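Local coordinates for protein 24-sterol C-methyltransferase (Haloferax volcanii, PDB 6F5Z) that is probably an S-adenosyl-L-methionine-dependent methyltransferase that works in complex with the activator protein Trm112, at residues Met34-Gly39 with Lys60-Gly65; Glu38-Val43 with Ser103-Trp108; Phe113-Asp118 with Glu154-Asp159. All blocks are in the same frame, centred on the assembly; numbering follows the deposited sequence.

Interaction 1: residues Met34-Gly39 with Lys60-Gly65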
ATOM      1  N   MET B  34       1.575   7.322  -2.182  1.00 14.31           N
ATOM      2  CA  MET B  34       1.518   7.791  -0.796  1.00 14.25           C
ATOM      3  C   MET B  34       0.184   8.422  -0.474  1.00 15.62           C
ATOM      4  O   MET B  34      -0.294   9.268  -1.239  1.00 16.01           O
ATOM      5  CB  MET B  34       2.679   8.742  -0.481  1.00 15.24           C
ATOM      6  CG  MET B  34       3.975   8.044  -0.571  1.00 16.57           C
ATOM      7  SD  MET B  34       5.346   9.116  -0.036  1.00 17.65           S
ATOM      8  CE  MET B  34       5.108   9.136   1.786  1.00 17.77           C
ATOM      9  N   PRO B  35      -0.412   8.038   0.679  1.00 13.70           N
ATOM     10  CA  PRO B  35      -1.762   8.542   1.019  1.00 14.64           C
ATOM     11  C   PRO B  35      -1.722   9.904   1.705  1.00 19.73           C
ATOM     12  O   PRO B  35      -2.260  10.100   2.796  1.00 19.18           O
ATOM     13  CB  PRO B  35      -2.256   7.458   1.984  1.00 16.27           C
ATOM     14  CG  PRO B  35      -1.045   7.063   2.694  1.00 18.58           C
ATOM     15  CD  PRO B  35       0.066   7.047   1.671  1.00 14.73           C
ATOM     16  N   VAL B  36      -1.044  10.846   1.060  1.00 17.67           N
ATOM     17  CA  VAL B  36      -0.896  12.200   1.593  1.00 19.29           C
ATOM     18  C   VAL B  36      -2.194  12.951   1.518  1.00 21.43           C
ATOM     19  O   VAL B  36      -2.858  12.943   0.471  1.00 22.41           O
ATOM     20  CB  VAL B  36       0.167  12.929   0.717  1.00 25.29           C
ATOM     21  CG1 VAL B  36       0.198  14.434   1.009  1.00 26.27           C
ATOM     22  CG2 VAL B  36       1.540  12.306   0.915  1.00 25.82           C
ATOM     23  N   GLU B  37      -2.491  13.709   2.589  1.00 16.52           N
ATOM     24  CA  GLU B  37      -3.602  14.653   2.640  1.00 15.70           C
ATOM     25  C   GLU B  37      -2.953  16.027   2.504  1.00 18.85           C
ATOM     26  O   GLU B  37      -1.827  16.241   2.961  1.00 19.00           O
ATOM     27  CB  GLU B  37      -4.363  14.584   3.958  1.00 16.99           C
ATOM     28  CG  GLU B  37      -5.099  13.268   4.173  1.00 20.31           C
ATOM     29  CD  GLU B  37      -6.116  12.889   3.103  1.00 29.34           C
ATOM     30  OE1 GLU B  37      -6.566  13.770   2.333  1.00 21.81           O
ATOM     31  OE2 GLU B  37      -6.407  11.679   2.996  1.00 22.22           O
ATOM     32  N   GLU B  38      -3.655  16.967   1.847  1.00 16.05           N
ATOM     33  CA  GLU B  38      -3.114  18.311   1.723  1.00 15.10           C
ATOM     34  C   GLU B  38      -2.755  18.837   3.105  1.00 16.66           C
ATOM     35  O   GLU B  38      -3.542  18.712   4.068  1.00 16.22           O
ATOM     36  CB  GLU B  38      -4.164  19.258   1.102  1.00 17.15           C
ATOM     37  CG  GLU B  38      -4.438  18.986  -0.376  1.00 20.69           C
ATOM     38  CD  GLU B  38      -5.433  17.892  -0.708  1.00 29.55           C
ATOM     39  OE1 GLU B  38      -5.914  17.206   0.222  1.00 23.59           O
ATOM     40  OE2 GLU B  38      -5.788  17.773  -1.903  1.00 33.23           O
ATOM     41  N   GLY B  39      -1.551  19.437   3.185  1.00 14.35           N
ATOM     42  CA  GLY B  39      -1.086  19.992   4.442  1.00 14.95           C
ATOM     43  C   GLY B  39      -0.215  19.065   5.280  1.00 17.19           C
ATOM     44  O   GLY B  39       0.345  19.477   6.304  1.00 17.50           O
ATOM     45  N   LYS B  60       0.704  16.397  -4.486  1.00 18.68           N
ATOM     46  CA  LYS B  60      -0.174  15.979  -3.397  1.00 19.00           C
ATOM     47  C   LYS B  60      -0.435  17.083  -2.366  1.00 20.25           C
ATOM     48  O   LYS B  60      -1.292  16.917  -1.501  1.00 21.16           O
ATOM     49  CB  LYS B  60       0.343  14.693  -2.748  1.00 22.21           C
ATOM     50  CG  LYS B  60       0.101  13.500  -3.691  1.00 28.95           C
ATOM     51  CD  LYS B  60       0.405  12.180  -3.054  1.00 32.92           C
ATOM     52  CE  LYS B  60       0.360  11.014  -4.017  1.00 28.20           C
ATOM     53  NZ  LYS B  60      -1.005  10.684  -4.517  1.00 32.40           N
ATOM     54  N   GLY B  61       0.247  18.213  -2.510  1.00 17.15           N
ATOM     55  CA  GLY B  61       0.043  19.369  -1.642  1.00 17.53           C
ATOM     56  C   GLY B  61       0.470  19.200  -0.193  1.00 19.69           C
ATOM     57  O   GLY B  61      -0.181  19.726   0.711  1.00 19.23           O
ATOM     58  N   ILE B  62       1.577  18.493   0.068  1.00 16.69           N
ATOM     59  CA  ILE B  62       2.076  18.435   1.430  1.00 16.12           C
ATOM     60  C   ILE B  62       2.309  19.852   1.920  1.00 17.68           C
ATOM     61  O   ILE B  62       2.563  20.768   1.126  1.00 18.27           O
ATOM     62  CB  ILE B  62       3.354  17.574   1.568  1.00 19.16           C
ATOM     63  CG1 ILE B  62       4.541  18.128   0.760  1.00 19.07           C
ATOM     64  CG2 ILE B  62       3.059  16.135   1.172  1.00 19.22           C
ATOM     65  CD1 ILE B  62       5.916  17.503   1.205  1.00 17.29           C
ATOM     66  N   GLY B  63       2.174  20.023   3.226  1.00 16.70           N
ATOM     67  CA  GLY B  63       2.292  21.342   3.819  1.00 17.52           C
ATOM     68  C   GLY B  63       3.655  21.696   4.328  1.00 21.19           C
ATOM     69  O   GLY B  63       4.022  22.883   4.349  1.00 20.66           O
ATOM     70  N   ARG B  64       4.357  20.696   4.886  1.00 18.06           N
ATOM     71  CA  ARG B  64       5.686  20.907   5.467  1.00 17.40           C
ATOM     72  C   ARG B  64       6.549  19.742   5.069  1.00 19.60           C
ATOM     73  O   ARG B  64       6.081  18.600   5.092  1.00 18.12           O
ATOM     74  CB  ARG B  64       5.635  20.964   6.992  1.00 19.67           C
ATOM     75  CG  ARG B  64       4.506  21.857   7.494  1.00 27.08           C
ATOM     76  CD  ARG B  64       4.652  22.329   8.901  1.00 28.90           C
ATOM     77  NE  ARG B  64       4.886  21.258   9.866  1.00 29.68           N
ATOM     78  CZ  ARG B  64       5.364  21.512  11.076  1.00 43.10           C
ATOM     79  NH1 ARG B  64       5.565  20.528  11.934  1.00 36.51           N
ATOM     80  NH2 ARG B  64       5.655  22.753  11.430  1.00 31.15           N
ATOM     81  N   GLY B  65       7.773  20.024   4.676  1.00 16.02           N
ATOM     82  CA  GLY B  65       8.669  18.934   4.317  1.00 15.78           C
ATOM     83  C   GLY B  65      10.021  19.139   4.928  1.00 17.46           C
ATOM     84  O   GLY B  65      10.469  20.301   5.068  1.00 17.65           O
TER
HETATM   85  O   HOH W   1      -2.239   8.537  -3.018  1.00 24.05           O
HETATM   86  O   HOH W   2      -3.256  15.045  -1.442  1.00 28.84           O
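Gly-39 N donates an almost straight hydrogen bond, 2.8 Å long, to Gly-61 O and meets it in the carbonyl plane. The CA of Glu-38 adds a CA-H...O contact to the same oxygen. Earlier in the loop, the CB of Val-36 is directed toward residues 60-65. Its CG1, anti to the backbone N, presses on Ile-62 CG2 at 3.3 Å, tight for two methyl groups. The CB of Lys-60 lies 3.8 Å from Val-36 CG1. From there the lysine chain runs extended past Met-34 O, and its CE comes within 3.3 Å of that oxygen. A bend at the last torsion (chi4 -69°) turns NZ to Ala-32 O and to a water that also donates to Met-34 O. A second water joins Val-36 O to Lys-60 O.

The two segments lead into neighbouring parallel strands, at their N-terminal ends, in a Rossmann-like methyltransferase fold. One runs from helix 16-33 into strand 41-45, the other from helix 51-60 into strand 64-69. At Gly-63 a CB would fall 2.6 Å from Gly-39 O, a clash. Farther out, Ile-62 packs on Leu-53 and Leu-56 of helix 51-60. Glu-37 turns away to salt bridges with Arg-169 and Arg-173 of the second subunit.

Interaction 2: residues Glu38-Val43 with Ser103-Trp108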
ATOM      1  N   GLU B  38      -3.655  16.967   1.847  1.00 16.05           N
ATOM      2  CA  GLU B  38      -3.114  18.311   1.723  1.00 15.10           C
ATOM      3  C   GLU B  38      -2.755  18.837   3.105  1.00 16.66           C
ATOM      4  O   GLU B  38      -3.542  18.712   4.068  1.00 16.22           O
ATOM      5  CB  GLU B  38      -4.164  19.258   1.102  1.00 17.15           C
ATOM      6  CG  GLU B  38      -4.438  18.986  -0.376  1.00 20.69           C
ATOM      7  CD  GLU B  38      -5.433  17.892  -0.708  1.00 29.55           C
ATOM      8  OE1 GLU B  38      -5.914  17.206   0.222  1.00 23.59           O
ATOM      9  OE2 GLU B  38      -5.788  17.773  -1.903  1.00 33.23           O
ATOM     10  N   GLY B  39      -1.551  19.437   3.185  1.00 14.35           N
ATOM     11  CA  GLY B  39      -1.086  19.992   4.442  1.00 14.95           C
ATOM     12  C   GLY B  39      -0.215  19.065   5.280  1.00 17.19           C
ATOM     13  O   GLY B  39       0.345  19.477   6.304  1.00 17.50           O
ATOM     14  N   ASP B  40      -0.096  17.779   4.883  1.00 15.33           N
ATOM     15  CA  ASP B  40       0.707  16.827   5.681  1.00 14.16           C
ATOM     16  C   ASP B  40       2.181  17.176   5.813  1.00 16.48           C
ATOM     17  O   ASP B  40       2.743  17.843   4.939  1.00 16.25           O
ATOM     18  CB  ASP B  40       0.604  15.419   5.105  1.00 15.33           C
ATOM     19  CG  ASP B  40      -0.653  14.638   5.498  1.00 19.13           C
ATOM     20  OD1 ASP B  40      -1.457  15.156   6.327  1.00 19.13           O
ATOM     21  OD2 ASP B  40      -0.882  13.549   4.907  1.00 18.41           O
ATOM     22  N   THR B  41       2.778  16.707   6.915  1.00 14.68           N
ATOM     23  CA  THR B  41       4.213  16.899   7.195  1.00 14.73           C
ATOM     24  C   THR B  41       4.920  15.619   6.774  1.00 16.25           C
ATOM     25  O   THR B  41       4.546  14.540   7.227  1.00 15.36           O
ATOM     26  CB  THR B  41       4.434  17.165   8.675  1.00 18.77           C
ATOM     27  OG1 THR B  41       3.902  18.449   9.018  1.00 19.87           O
ATOM     28  CG2 THR B  41       5.938  17.127   9.051  1.00 19.12           C
ATOM     29  N   VAL B  42       5.932  15.745   5.910  1.00 14.52           N
ATOM     30  CA  VAL B  42       6.685  14.592   5.434  1.00 13.14           C
ATOM     31  C   VAL B  42       8.173  14.776   5.721  1.00 15.73           C
ATOM     32  O   VAL B  42       8.726  15.868   5.484  1.00 16.29           O
ATOM     33  CB  VAL B  42       6.430  14.363   3.908  1.00 16.48           C
ATOM     34  CG1 VAL B  42       7.294  13.211   3.330  1.00 16.70           C
ATOM     35  CG2 VAL B  42       4.943  14.082   3.660  1.00 16.46           C
ATOM     36  N   VAL B  43       8.826  13.703   6.154  1.00 14.28           N
ATOM     37  CA  VAL B  43      10.280  13.657   6.337  1.00 14.30           C
ATOM     38  C   VAL B  43      10.844  12.750   5.231  1.00 16.24           C
ATOM     39  O   VAL B  43      10.331  11.637   4.991  1.00 15.18           O
ATOM     40  CB  VAL B  43      10.659  13.134   7.740  1.00 15.34           C
ATOM     41  CG1 VAL B  43      12.172  12.832   7.827  1.00 15.98           C
ATOM     42  CG2 VAL B  43      10.281  14.159   8.794  1.00 15.23           C
ATOM     43  N   SER B 103       5.192  13.177  15.495  1.00 17.31           N
ATOM     44  CA  SER B 103       5.101  14.527  14.984  1.00 17.88           C
ATOM     45  C   SER B 103       5.045  14.581  13.457  1.00 19.32           C
ATOM     46  O   SER B 103       4.884  15.662  12.903  1.00 19.03           O
ATOM     47  CB  SER B 103       6.334  15.305  15.452  1.00 19.36           C
ATOM     48  OG  SER B 103       7.543  14.775  14.903  1.00 19.12           O
ATOM     49  N   VAL B 104       5.247  13.433  12.778  1.00 15.33           N
ATOM     50  CA  VAL B 104       5.380  13.356  11.303  1.00 15.81           C
ATOM     51  C   VAL B 104       4.255  12.558  10.710  1.00 16.52           C
ATOM     52  O   VAL B 104       3.935  11.475  11.215  1.00 16.58           O
ATOM     53  CB  VAL B 104       6.795  12.806  10.938  1.00 19.57           C
ATOM     54  CG1 VAL B 104       6.946  12.582   9.448  1.00 19.29           C
ATOM     55  CG2 VAL B 104       7.870  13.792  11.433  1.00 18.49           C
ATOM     56  N   ASP B 105       3.662  13.056   9.599  1.00 14.52           N
ATOM     57  CA  ASP B 105       2.575  12.275   8.994  1.00 14.76           C
ATOM     58  C   ASP B 105       3.084  11.112   8.154  1.00 15.48           C
ATOM     59  O   ASP B 105       2.464  10.047   8.169  1.00 17.84           O
ATOM     60  CB  ASP B 105       1.673  13.179   8.147  1.00 15.71           C
ATOM     61  CG  ASP B 105       0.967  14.247   8.984  1.00 18.31           C
ATOM     62  OD1 ASP B 105       0.166  13.875   9.859  1.00 21.08           O
ATOM     63  OD2 ASP B 105       1.333  15.431   8.868  1.00 19.53           O
ATOM     64  N   HIS B 106       4.175  11.331   7.367  1.00 13.59           N
ATOM     65  CA  HIS B 106       4.721  10.247   6.554  1.00 14.41           C
ATOM     66  C   HIS B 106       6.218  10.412   6.411  1.00 14.90           C
ATOM     67  O   HIS B 106       6.738  11.538   6.485  1.00 15.61           O
ATOM     68  CB  HIS B 106       4.124  10.220   5.137  1.00 16.68           C
ATOM     69  CG  HIS B 106       2.640  10.158   5.114  1.00 19.67           C
ATOM     70  ND1 HIS B 106       1.859  11.314   4.987  1.00 23.32           N
ATOM     71  CD2 HIS B 106       1.838   9.087   5.278  1.00 19.20           C
ATOM     72  CE1 HIS B 106       0.608  10.894   5.070  1.00 20.85           C
ATOM     73  NE2 HIS B 106       0.528   9.579   5.259  1.00 21.57           N
ATOM     74  N   VAL B 107       6.901   9.276   6.235  1.00 13.48           N
ATOM     75  CA  VAL B 107       8.358   9.291   5.991  1.00 13.46           C
ATOM     76  C   VAL B 107       8.561   8.581   4.649  1.00 14.01           C
ATOM     77  O   VAL B 107       7.969   7.526   4.382  1.00 14.08           O
ATOM     78  CB  VAL B 107       9.107   8.528   7.117  1.00 14.73           C
ATOM     79  CG1 VAL B 107      10.605   8.396   6.805  1.00 15.61           C
ATOM     80  CG2 VAL B 107       8.925   9.243   8.455  1.00 14.60           C
ATOM     81  N   TRP B 108       9.428   9.170   3.806  1.00 12.57           N
ATOM     82  CA  TRP B 108       9.819   8.641   2.519  1.00 13.73           C
ATOM     83  C   TRP B 108      11.326   8.422   2.538  1.00 14.76           C
ATOM     84  O   TRP B 108      12.065   9.235   3.092  1.00 14.39           O
ATOM     85  CB  TRP B 108       9.526   9.704   1.429  1.00 13.67           C
ATOM     86  CG  TRP B 108      10.261   9.488   0.133  1.00 13.23           C
ATOM     87  CD1 TRP B 108      11.467  10.032  -0.225  1.00 15.02           C
ATOM     88  CD2 TRP B 108       9.882   8.600  -0.933  1.00 12.73           C
ATOM     89  NE1 TRP B 108      11.838   9.577  -1.487  1.00 13.92           N
ATOM     90  CE2 TRP B 108      10.896   8.669  -1.924  1.00 13.80           C
ATOM     91  CE3 TRP B 108       8.776   7.746  -1.143  1.00 15.14           C
ATOM     92  CZ2 TRP B 108      10.787   7.996  -3.145  1.00 15.10           C
ATOM     93  CZ3 TRP B 108       8.689   7.038  -2.336  1.00 17.06           C
ATOM     94  CH2 TRP B 108       9.716   7.138  -3.306  1.00 17.14           C
TER
HETATM   95  O   HOH W   3       4.070  18.145  12.084  1.00 34.93           O
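Two neighbouring parallel strands of the central sheet of the Rossmann-like methyltransferase fold meet here. Strand 41-45 and strand 104-110 pair through Val-42 with His-106 and Val-43 with Val-107. Val-43 N donates to His-106 O, and Trp-108 N donates to Val-43 O at 2.9 Å, nearly along the C=O axis. At the start of the pairing Thr-41 O accepts twice, from His-106 N and, more bent, from Asp-105 N. The chain turns a corner at Asp-105, and this brings both N-H groups to one oxygen.

The carboxylate of Asp-105 returns the bond. With CG beside its own backbone N, it sends OD2 to Thr-41 N at 2.7 Å, almost straight and through the anti lone pair. An alanine here lacks the OD2 that accepts from Thr-41 N, and the start of the pairing would probably be less firmly held. The carboxylate of Asp-40 stacks on that of Asp-105, their planes 25° apart. Asp-40 OD1 lies 3.8 Å from Asp-105 OD2, so the two like charges may raise the proton affinity of either acid. Asp-40 OD2 also accepts from Glu-37 N, and Asp-105 OD1 bonds to a glycerol, probably from the crystallisation liquor.

The side chains of Val-43 and Val-104 cross at about a right angle, with CG2 of Val-43 3.6 Å from CG2 of Val-104. Ile-8 of the UPF0434 family chain packs on Thr-41, Ser-103 and Val-104. Nearby, a water donates to Ser-103 O and also bonds to Thr-41 OG1, which is bonded to Arg-64 as well. On the sheet face of Val-42 and His-106, Asp-40 OD2 sits in the plane of the imidazole of His-106, at its edge, 3.0 Å from CE1.

Interaction 3: residues Phe113-Asp118 with Glu154-Asp159; sequences FYYAAD and EHISID
Apolar contacts centre on the ring of Tyr-115, which two isoleucines approach at its edge. CG2 of Ile-156 lies 4.0 Å from Tyr-115 CE1. CG2 of Ile-158 lies 3.8 Å from Tyr-115 O and 4.2 Å from Tyr-115 CD1, so the two methyl groups sit beside successive carbons of one ring edge. In both isoleucines CG2 is anti to the backbone N. CD1 of Ile-156 extends farther, to 3.8 Å from Tyr-115 OH. Each isoleucine crosses the tyrosine at about a right angle. Ring CE1 of Tyr-114 stands 3.5 Å above one face of the Tyr-115 ring, offset toward the rim. Phe-7 of helix 3-11 meets that ring edge-to-face.

Tyr-115 belongs to the pocket of this Rossmann-like methyltransferase and touches the bound S-adenosyl-L-homocysteine. Its loop follows strand 104-110, and the isoleucines come from the loop between strand 134-140 and helix 165-174. They thus line the edge of a ligand-contacting ring.

Polar links between the two segments run through water. One water donates to Tyr-115 O and, at 2.7 Å, to Asp-159 O. Another donates to Ala-116 O and to the same Asp-159 O. At the end of its loop, Asp-118 caps helix 119-129 through OD1 to His-121 N.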
ATOM      1  N   PHE B 113      18.097   3.847   2.607  1.00 15.18           N
ATOM      2  CA  PHE B 113      17.906   3.127   3.858  1.00 13.50           C
ATOM      3  C   PHE B 113      18.990   2.111   4.177  1.00 16.52           C
ATOM      4  O   PHE B 113      19.362   1.979   5.346  1.00 17.38           O
ATOM      5  CB  PHE B 113      16.521   2.465   3.902  1.00 14.50           C
ATOM      6  CG  PHE B 113      16.281   1.603   5.114  1.00 15.13           C
ATOM      7  CD1 PHE B 113      15.904   2.170   6.321  1.00 17.14           C
ATOM      8  CD2 PHE B 113      16.506   0.227   5.063  1.00 16.06           C
ATOM      9  CE1 PHE B 113      15.709   1.357   7.450  1.00 17.14           C
ATOM     10  CE2 PHE B 113      16.339  -0.577   6.198  1.00 18.20           C
ATOM     11  CZ  PHE B 113      15.932  -0.008   7.369  1.00 16.74           C
ATOM     12  N   TYR B 114      19.471   1.437   3.148  1.00 14.84           N
ATOM     13  CA  TYR B 114      20.422   0.353   3.331  1.00 15.54           C
ATOM     14  C   TYR B 114      21.820   0.866   3.685  1.00 17.97           C
ATOM     15  O   TYR B 114      22.699   0.035   3.933  1.00 19.02           O
ATOM     16  CB  TYR B 114      20.407  -0.567   2.131  1.00 16.20           C
ATOM     17  CG  TYR B 114      20.550   0.154   0.811  1.00 16.16           C
ATOM     18  CD1 TYR B 114      21.802   0.509   0.323  1.00 17.58           C
ATOM     19  CD2 TYR B 114      19.440   0.414   0.008  1.00 16.26           C
ATOM     20  CE1 TYR B 114      21.956   1.117  -0.917  1.00 18.35           C
ATOM     21  CE2 TYR B 114      19.575   1.052  -1.226  1.00 16.36           C
ATOM     22  CZ  TYR B 114      20.838   1.384  -1.701  1.00 18.57           C
ATOM     23  OH  TYR B 114      21.004   1.943  -2.954  1.00 20.60           O
ATOM     24  N   TYR B 115      22.030   2.191   3.764  1.00 15.36           N
ATOM     25  CA  TYR B 115      23.315   2.699   4.250  1.00 15.68           C
ATOM     26  C   TYR B 115      23.235   2.934   5.770  1.00 20.68           C
ATOM     27  O   TYR B 115      24.258   3.273   6.389  1.00 21.99           O
ATOM     28  CB  TYR B 115      23.660   4.038   3.566  1.00 16.44           C
ATOM     29  CG  TYR B 115      23.857   3.944   2.074  1.00 16.20           C
ATOM     30  CD1 TYR B 115      24.978   3.309   1.534  1.00 18.24           C
ATOM     31  CD2 TYR B 115      22.955   4.532   1.194  1.00 16.75           C
ATOM     32  CE1 TYR B 115      25.184   3.259   0.156  1.00 18.99           C
ATOM     33  CE2 TYR B 115      23.121   4.433  -0.184  1.00 18.50           C
ATOM     34  CZ  TYR B 115      24.240   3.804  -0.701  1.00 19.06           C
ATOM     35  OH  TYR B 115      24.431   3.748  -2.067  1.00 23.59           O
ATOM     36  N   ALA B 116      22.038   2.805   6.395  1.00 17.36           N
ATOM     37  CA  ALA B 116      21.921   3.040   7.845  1.00 16.97           C
ATOM     38  C   ALA B 116      22.897   2.138   8.590  1.00 21.52           C
ATOM     39  O   ALA B 116      23.005   0.963   8.237  1.00 19.84           O
ATOM     40  CB  ALA B 116      20.507   2.758   8.331  1.00 18.23           C
ATOM     41  N   ALA B 117      23.562   2.676   9.630  1.00 19.86           N
ATOM     42  CA  ALA B 117      24.511   1.889  10.444  1.00 21.88           C
ATOM     43  C   ALA B 117      23.796   0.802  11.236  1.00 24.99           C
ATOM     44  O   ALA B 117      24.347  -0.285  11.441  1.00 26.21           O
ATOM     45  CB  ALA B 117      25.286   2.817  11.390  1.00 23.54           C
ATOM     46  N   ASP B 118      22.562   1.091  11.690  1.00 19.63           N
ATOM     47  CA  ASP B 118      21.818   0.137  12.497  1.00 19.66           C
ATOM     48  C   ASP B 118      20.391   0.211  11.953  1.00 20.06           C
ATOM     49  O   ASP B 118      19.555   0.958  12.457  1.00 18.46           O
ATOM     50  CB  ASP B 118      21.925   0.565  13.966  1.00 19.86           C
ATOM     51  CG  ASP B 118      21.207  -0.289  14.993  1.00 24.44           C
ATOM     52  OD1 ASP B 118      20.451  -1.189  14.600  1.00 22.86           O
ATOM     53  OD2 ASP B 118      21.369  -0.019  16.201  1.00 27.54           O
ATOM     54  N   GLU B 154      31.204  -3.511  -3.432  1.00 24.88           N
ATOM     55  CA  GLU B 154      32.630  -3.438  -3.856  1.00 27.03           C
ATOM     56  C   GLU B 154      33.139  -2.031  -4.149  1.00 35.10           C
ATOM     57  O   GLU B 154      34.355  -1.793  -4.112  1.00 35.88           O
ATOM     58  CB  GLU B 154      32.875  -4.334  -5.078  1.00 29.03           C
ATOM     59  CG  GLU B 154      32.836  -5.825  -4.789  1.00 40.34           C
ATOM     60  CD  GLU B 154      33.046  -6.722  -6.000  1.00 70.18           C
ATOM     61  OE1 GLU B 154      33.783  -6.318  -6.929  1.00 72.08           O
ATOM     62  OE2 GLU B 154      32.488  -7.843  -6.007  1.00 65.96           O
ATOM     63  N   HIS B 155      32.241  -1.097  -4.477  1.00 30.02           N
ATOM     64  CA  HIS B 155      32.702   0.262  -4.742  1.00 29.84           C
ATOM     65  C   HIS B 155      32.191   1.268  -3.722  1.00 31.30           C
ATOM     66  O   HIS B 155      32.320   2.474  -3.924  1.00 30.93           O
ATOM     67  CB  HIS B 155      32.379   0.675  -6.178  1.00 31.38           C
ATOM     68  CG  HIS B 155      30.921   0.806  -6.464  1.00 35.13           C
ATOM     69  ND1 HIS B 155      30.234  -0.180  -7.148  1.00 37.48           N
ATOM     70  CD2 HIS B 155      30.079   1.835  -6.206  1.00 36.82           C
ATOM     71  CE1 HIS B 155      28.992   0.271  -7.270  1.00 36.75           C
ATOM     72  NE2 HIS B 155      28.846   1.470  -6.693  1.00 37.08           N
ATOM     73  N   ILE B 156      31.655   0.770  -2.597  1.00 25.41           N
ATOM     74  CA  ILE B 156      31.113   1.613  -1.539  1.00 25.20           C
ATOM     75  C   ILE B 156      31.828   1.307  -0.232  1.00 28.33           C
ATOM     76  O   ILE B 156      31.895   0.143   0.165  1.00 28.28           O
ATOM     77  CB  ILE B 156      29.550   1.449  -1.466  1.00 26.97           C
ATOM     78  CG1 ILE B 156      28.884   2.036  -2.758  1.00 27.63           C
ATOM     79  CG2 ILE B 156      28.974   2.090  -0.181  1.00 26.07           C
ATOM     80  CD1 ILE B 156      27.456   1.626  -3.057  1.00 33.96           C
ATOM     81  N   SER B 157      32.375   2.352   0.425  1.00 28.33           N
ATOM     82  CA  SER B 157      33.149   2.203   1.676  1.00 29.06           C
ATOM     83  C   SER B 157      32.293   2.029   2.927  1.00 33.68           C
ATOM     84  O   SER B 157      32.815   1.611   3.960  1.00 36.46           O
ATOM     85  CB  SER B 157      34.142   3.352   1.857  1.00 34.04           C
ATOM     86  OG  SER B 157      35.052   3.377   0.767  1.00 45.26           O
ATOM     87  N   ILE B 158      30.989   2.336   2.842  1.00 27.35           N
ATOM     88  CA  ILE B 158      30.038   2.164   3.959  1.00 26.46           C
ATOM     89  C   ILE B 158      29.524   0.712   3.912  1.00 27.10           C
ATOM     90  O   ILE B 158      29.245   0.189   2.827  1.00 25.43           O
ATOM     91  CB  ILE B 158      28.860   3.172   3.786  1.00 30.03           C
ATOM     92  CG1 ILE B 158      29.345   4.614   3.975  1.00 31.72           C
ATOM     93  CG2 ILE B 158      27.638   2.841   4.709  1.00 32.42           C
ATOM     94  CD1 ILE B 158      28.290   5.671   3.582  1.00 42.05           C
ATOM     95  N   ASP B 159      29.360   0.090   5.076  1.00 24.04           N
ATOM     96  CA  ASP B 159      28.811  -1.256   5.195  1.00 24.32           C
ATOM     97  C   ASP B 159      27.303  -1.144   4.955  1.00 27.20           C
ATOM     98  O   ASP B 159      26.578  -0.515   5.743  1.00 30.18           O
ATOM     99  CB  ASP B 159      29.065  -1.827   6.594  1.00 27.90           C
ATOM    100  CG  ASP B 159      30.533  -1.981   6.952  1.00 48.63           C
ATOM    101  OD1 ASP B 159      31.289  -2.556   6.133  1.00 49.32           O
ATOM    102  OD2 ASP B 159      30.917  -1.569   8.075  1.00 61.66           O
TER
HETATM  103  O   HOH W   4      26.375   1.539   7.549  1.00 27.57           O
HETATM  104  O   HOH W   5      24.209  -1.194   7.034  1.00 28.00           O

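Interactions 1 and 2 are neighbours, with centres 7 Å apart, and share Glu-38 and Gly-39. Strand 41-45 lies between strands 64-69 and 104-110 in the sheet. Backbone pairs continue from one contact to the other: Gly-63 N lies 2.8 Å from Asp-40 O. Both contacts reach the UPF0434 family chain, through Arg-64 in interaction 1 and Thr-41 in interaction 2. Interaction 3 comes later and lies across the chain's centre, its centre about 30 Å from that of interaction 1 and 26 Å from that of interaction 2. Strand 104-110 leads from interaction 2 toward it. The starts of these three strands thus face the partner chain, while the loop after strand 104-110 reaches the S-adenosyl-L-homocysteine pocket.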